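Local coordinates for dimethyladenosine transferase, putative (Plasmodium falciparum, PDB 2H1R), which probably transfers methyl groups from S-adenosyl-L-methionine to adenine bases of ribosomal RNA, as a member of the rRNA adenine dimethyltransferase family, at residues A[214-217]-A[218-221]; A[222-225]-A[226-230]. All coordinates share one frame; numbering follows the deposited sequence. Where two conformers were deposited one is given.

Contact 1 (A[214-217]-A[218-221])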
loop_
_atom_site.group_PDB
_atom_site.type_symbol
_atom_site.label_atom_id
_atom_site.label_comp_id
_atom_site.label_asym_id
_atom_site.label_seq_id
_atom_site.Cartn_x
_atom_site.Cartn_y
_atom_site.Cartn_z
ATOM N N ILE A 214 -4.106 -8.917 14.239
ATOM C CA ILE A 214 -4.905 -9.621 15.229
ATOM C C ILE A 214 -6.268 -10.004 14.661
ATOM O O ILE A 214 -6.686 -11.172 14.754
ATOM C CB ILE A 214 -5.104 -8.782 16.533
ATOM C CG1 ILE A 214 -3.767 -8.537 17.214
ATOM C CG2 ILE A 214 -6.014 -9.517 17.508
ATOM C CD1 ILE A 214 -3.863 -7.558 18.387
ATOM N N CYS A 215 -6.947 -9.025 14.091
ATOM C CA CYS A 215 -8.300 -9.189 13.582
ATOM C C CYS A 215 -8.368 -10.088 12.346
ATOM O O CYS A 215 -9.291 -10.901 12.238
ATOM C CB CYS A 215 -8.914 -7.821 13.264
ATOM S SG CYS A 215 -9.132 -6.817 14.793
ATOM N N PHE A 216 -7.398 -9.962 11.443
ATOM C CA PHE A 216 -7.422 -10.747 10.202
ATOM C C PHE A 216 -6.847 -12.128 10.325
ATOM O O PHE A 216 -6.877 -12.872 9.380
ATOM C CB PHE A 216 -6.894 -9.976 8.961
ATOM C CG PHE A 216 -7.924 -9.062 8.345
ATOM C CD1 PHE A 216 -8.221 -7.848 8.929
ATOM C CD2 PHE A 216 -8.643 -9.448 7.184
ATOM C CE1 PHE A 216 -9.197 -7.008 8.399
ATOM C CE2 PHE A 216 -9.644 -8.621 6.642
ATOM C CZ PHE A 216 -9.929 -7.407 7.245
ATOM N N SER A 217 -6.344 -12.482 11.507
ATOM C CA SER A 217 -5.870 -13.837 11.761
ATOM C C SER A 217 -6.975 -14.885 11.576
ATOM O O SER A 217 -6.705 -16.022 11.190
ATOM C CB SER A 217 -5.310 -13.970 13.167
ATOM O OG SER A 217 -5.078 -15.342 13.430
ATOM N N ARG A 218 -8.203 -14.512 11.917
ATOM C CA ARG A 218 -9.375 -15.363 11.665
ATOM C C ARG A 218 -10.437 -14.385 11.208
ATOM O O ARG A 218 -11.273 -13.966 11.986
ATOM C CB ARG A 218 -9.759 -16.144 12.953
ATOM C CG ARG A 218 -8.619 -17.096 13.408
ATOM C CD ARG A 218 -8.865 -17.938 14.659
ATOM N NE ARG A 218 -9.717 -17.383 15.719
ATOM C CZ ARG A 218 -9.281 -16.891 16.880
ATOM N NH1 ARG A 218 -7.977 -16.814 17.130
ATOM N NH2 ARG A 218 -10.151 -16.441 17.785
ATOM N N LYS A 219 -10.382 -14.013 9.920
ATOM C CA LYS A 219 -11.143 -12.845 9.440
ATOM C C LYS A 219 -12.669 -13.035 9.356
ATOM O O LYS A 219 -13.427 -12.071 9.344
ATOM C CB LYS A 219 -10.542 -12.344 8.138
ATOM C CG LYS A 219 -10.783 -13.286 6.886
ATOM C CD LYS A 219 -9.891 -12.725 5.721
ATOM C CE LYS A 219 -10.048 -13.564 4.444
ATOM N NZ LYS A 219 -9.283 -12.984 3.279
ATOM N N ARG A 220 -13.124 -14.293 9.335
ATOM C CA ARG A 220 -14.583 -14.550 9.431
ATOM C C ARG A 220 -15.114 -14.866 10.853
ATOM O O ARG A 220 -16.291 -15.224 11.020
ATOM C CB ARG A 220 -15.003 -15.594 8.385
ATOM C CG ARG A 220 -14.847 -15.085 6.968
ATOM C CD ARG A 220 -15.505 -16.024 5.956
ATOM N NE ARG A 220 -15.529 -15.479 4.610
ATOM C CZ ARG A 220 -16.399 -14.587 4.132
ATOM N NH1 ARG A 220 -17.353 -14.059 4.883
ATOM N NH2 ARG A 220 -16.284 -14.178 2.881
ATOM N N LYS A 221 -14.252 -14.750 11.876
ATOM C CA LYS A 221 -14.711 -14.902 13.283
ATOM C C LYS A 221 -15.163 -13.545 13.782
ATOM O O LYS A 221 -14.648 -12.509 13.292
ATOM C CB LYS A 221 -13.585 -15.415 14.193
ATOM C CG LYS A 221 -13.109 -16.845 13.924
ATOM C CD LYS A 221 -14.139 -17.897 14.381
HETATM O O HOH W 1 -12.580 -10.932 12.611
HETATM O O HOH W 2 -8.209 -15.469 8.249
#

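Contact 2 (A[222-225]-A[226-230])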
loop_
_atom_site.group_PDB
_atom_site.type_symbol
_atom_site.label_atom_id
_atom_site.label_comp_id
_atom_site.label_asym_id
_atom_site.label_seq_id
_atom_site.Cartn_x
_atom_site.Cartn_y
_atom_site.Cartn_z
ATOM N N THR A 222 -16.115 -13.501 14.723
ATOM C CA THR A 222 -16.526 -12.207 15.270
ATOM C C THR A 222 -15.396 -11.575 16.154
ATOM O O THR A 222 -14.495 -12.278 16.643
ATOM C CB THR A 222 -17.805 -12.295 16.095
ATOM O OG1 THR A 222 -17.501 -12.970 17.329
ATOM C CG2 THR A 222 -18.949 -13.040 15.293
ATOM N N LEU A 223 -15.437 -10.254 16.315
ATOM C CA LEU A 223 -14.407 -9.555 17.096
ATOM C C LEU A 223 -14.445 -10.010 18.554
ATOM O O LEU A 223 -13.401 -10.122 19.191
ATOM C CB LEU A 223 -14.580 -8.038 16.999
ATOM C CG LEU A 223 -14.333 -7.456 15.587
ATOM C CD1 LEU A 223 -14.382 -5.925 15.690
ATOM C CD2 LEU A 223 -12.970 -7.934 15.098
ATOM N N HIS A 224 -15.645 -10.281 19.080
ATOM C CA HIS A 224 -15.721 -10.893 20.413
ATOM C C HIS A 224 -14.908 -12.188 20.505
ATOM O O HIS A 224 -14.105 -12.347 21.401
ATOM C CB HIS A 224 -17.169 -11.141 20.840
ATOM C CG HIS A 224 -17.291 -11.551 22.274
ATOM N ND1 HIS A 224 -17.448 -12.864 22.658
ATOM C CD2 HIS A 224 -17.239 -10.827 23.416
ATOM C CE1 HIS A 224 -17.492 -12.933 23.978
ATOM N NE2 HIS A 224 -17.370 -11.711 24.462
ATOM N N ALA A 225 -15.046 -13.085 19.525
ATOM C CA ALA A 225 -14.300 -14.351 19.513
ATOM C C ALA A 225 -12.789 -14.162 19.388
ATOM O O ALA A 225 -12.018 -14.940 19.933
ATOM C CB ALA A 225 -14.814 -15.248 18.383
ATOM N N ILE A 226 -12.378 -13.144 18.636
ATOM C CA ILE A 226 -10.943 -12.797 18.480
ATOM C C ILE A 226 -10.369 -12.308 19.806
ATOM O O ILE A 226 -9.364 -12.826 20.285
ATOM C CB ILE A 226 -10.790 -11.639 17.444
ATOM C CG1 ILE A 226 -11.301 -12.060 16.040
ATOM C CG2 ILE A 226 -9.329 -11.121 17.397
ATOM C CD1 ILE A 226 -10.390 -12.953 15.313
ATOM N N PHE A 227 -11.016 -11.315 20.394
ATOM C CA PHE A 227 -10.469 -10.620 21.580
ATOM C C PHE A 227 -10.656 -11.390 22.887
ATOM O O PHE A 227 -9.967 -11.103 23.888
ATOM C CB PHE A 227 -11.006 -9.169 21.674
ATOM C CG PHE A 227 -10.311 -8.226 20.738
ATOM C CD1 PHE A 227 -9.123 -7.621 21.108
ATOM C CD2 PHE A 227 -10.814 -8.000 19.432
ATOM C CE1 PHE A 227 -8.458 -6.759 20.218
ATOM C CE2 PHE A 227 -10.145 -7.175 18.528
ATOM C CZ PHE A 227 -8.956 -6.535 18.943
ATOM N N LYS A 228 -11.565 -12.360 22.917
ATOM C CA LYS A 228 -11.746 -13.123 24.171
ATOM C C LYS A 228 -10.665 -14.168 24.371
ATOM O O LYS A 228 -10.548 -14.742 25.454
ATOM C CB LYS A 228 -13.153 -13.745 24.268
ATOM C CG LYS A 228 -13.265 -15.062 23.514
ATOM C CD LYS A 228 -14.717 -15.391 23.237
ATOM C CE LYS A 228 -14.865 -16.724 22.533
ATOM N NZ LYS A 228 -16.317 -16.925 22.386
ATOM N N ARG A 229 -9.880 -14.442 23.335
ATOM C CA ARG A 229 -8.854 -15.475 23.444
ATOM C C ARG A 229 -7.828 -15.059 24.494
ATOM O O ARG A 229 -7.405 -13.908 24.516
ATOM C CB ARG A 229 -8.165 -15.694 22.111
ATOM C CG ARG A 229 -9.061 -16.428 21.136
ATOM C CD ARG A 229 -8.983 -17.909 21.463
ATOM N NE ARG A 229 -7.777 -18.482 20.895
ATOM C CZ ARG A 229 -7.770 -19.336 19.872
ATOM N NH1 ARG A 229 -8.917 -19.745 19.338
ATOM N NH2 ARG A 229 -6.612 -19.807 19.408
ATOM N N ASN A 230 -7.447 -16.006 25.347
ATOM C CA ASN A 230 -6.588 -15.727 26.496
ATOM C C ASN A 230 -5.238 -15.192 26.056
ATOM O O ASN A 230 -4.695 -14.281 26.701
ATOM C CB ASN A 230 -6.436 -16.978 27.368
ATOM C CG ASN A 230 -6.040 -16.649 28.781
ATOM O OD1 ASN A 230 -4.885 -16.824 29.161
ATOM N ND2 ASN A 230 -6.996 -16.151 29.571
#

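Contact 1 (A[214-217]-A[218-221])
K219 CB and CD pack obliquely against CD2 of F216, three residues earlier, where the chain leaves helix 205-216. K219 CB lies 3.6 Å from F216 CD2. The next carbon, CG, stands between the backbone N and the carbonyl carbon (chi1 71°), a rotamer that carries the chain past the ring. CD then returns to F216 CD2 at 3.8 Å, so two methylenes rest against the same ring carbon. From CG onward the chain is extended, which takes the ammonium away from the ring. There K219 NZ is hydrogen-bonded to the carbonyl oxygens of Y157 and S155, giving the lysine an apolar shaft on F216 and a polar end tied to a distant part of the chain.

The two backbone segments are also joined through water. Water 2 donates to F216 O and accepts from K219 N, both at 3.1 Å, and so links F216 to K219. Water 1 lies 2.7 Å from K221 O and, more weakly, 3.3 Å from C215 O; with too few protons for all the acceptors around it, it may share them. C215 O is also weakly bonded to S274 OG. Within the loop, R218 to K221 form a type I beta turn closed by K221 N to R218 O at 3.1 Å. The R218 side chain starts with CG against S217 O, bends at chi3 (-32°) and reaches R229 and I226, while R220 bonds S155 OG and G153 O through NH2 and R273 through its carbonyl oxygen.

The arrangement is a helix exit running into a type I turn, with water linking carbonyls near the helix terminus to the loop. It lies on the surface, away from the predicted S-adenosyl-L-methionine site, and connects two successive helices.

Contact 2 (A[222-225]-A[226-230])
I226 N to T222 O (3.0 Å), F227 N to L223 O (2.9 Å) and K228 N to H224 O (3.0 Å) are three successive i to i+4 backbone bonds; the middle one is the straightest, at 167°. T222 supplies the N-cap: its OG1 accepts from A225 N at 3.3 Å, engaging an N-H of the first turn.

The apolar pair is L223 CB and F227 CD2, 4.5 Å apart.

Side-chain carbons also lie against backbone carbonyls. The phenyl ring presents its edge to L223 O, which lies in the ring plane 3.4 Å from F227 CD2, and I226 CG1 packs on T222 O.

H224 and K228 side chains cross at about a right angle. K228 CG stands between the backbone N and the carbonyl carbon (chi1 83°), and the chain extends from there, bringing K228 CD obliquely to H224 ND1 and CE1, each at 3.8 Å. The nearby ammonium might disfavour a protonated imidazole.

This single short helix is wedged among longer ones. L223 and F227 press on C215 of helix 205-216, H224 and F227 on L261 of helix 256-266, and F227 on V232 and L236 of helix 230-246, with its ring also meeting that of F289 in helix 279-291.

Running from the N terminus, helix 205-216 ends in contact 1, whose turn at 218-221 delivers the chain to the N-cap of contact 2; helix 223-227 then leads into helix 230-246. Both are local, so neither closes a long loop: 214-221 turns the chain between two helices, and 222-230 is a single helix with its N-cap. They follow in sequence, neither enclosing the other, their centres about 9 Å apart. They nevertheless touch: I214 CG2 meets I226 CG2 at 3.7 Å, and R218 NH2 lies 3.5 Å from R229 CG. Together they tie helix 205-216 to helices 230-246 and 256-266 of the C-terminal helical part, and to the 153-157 loop.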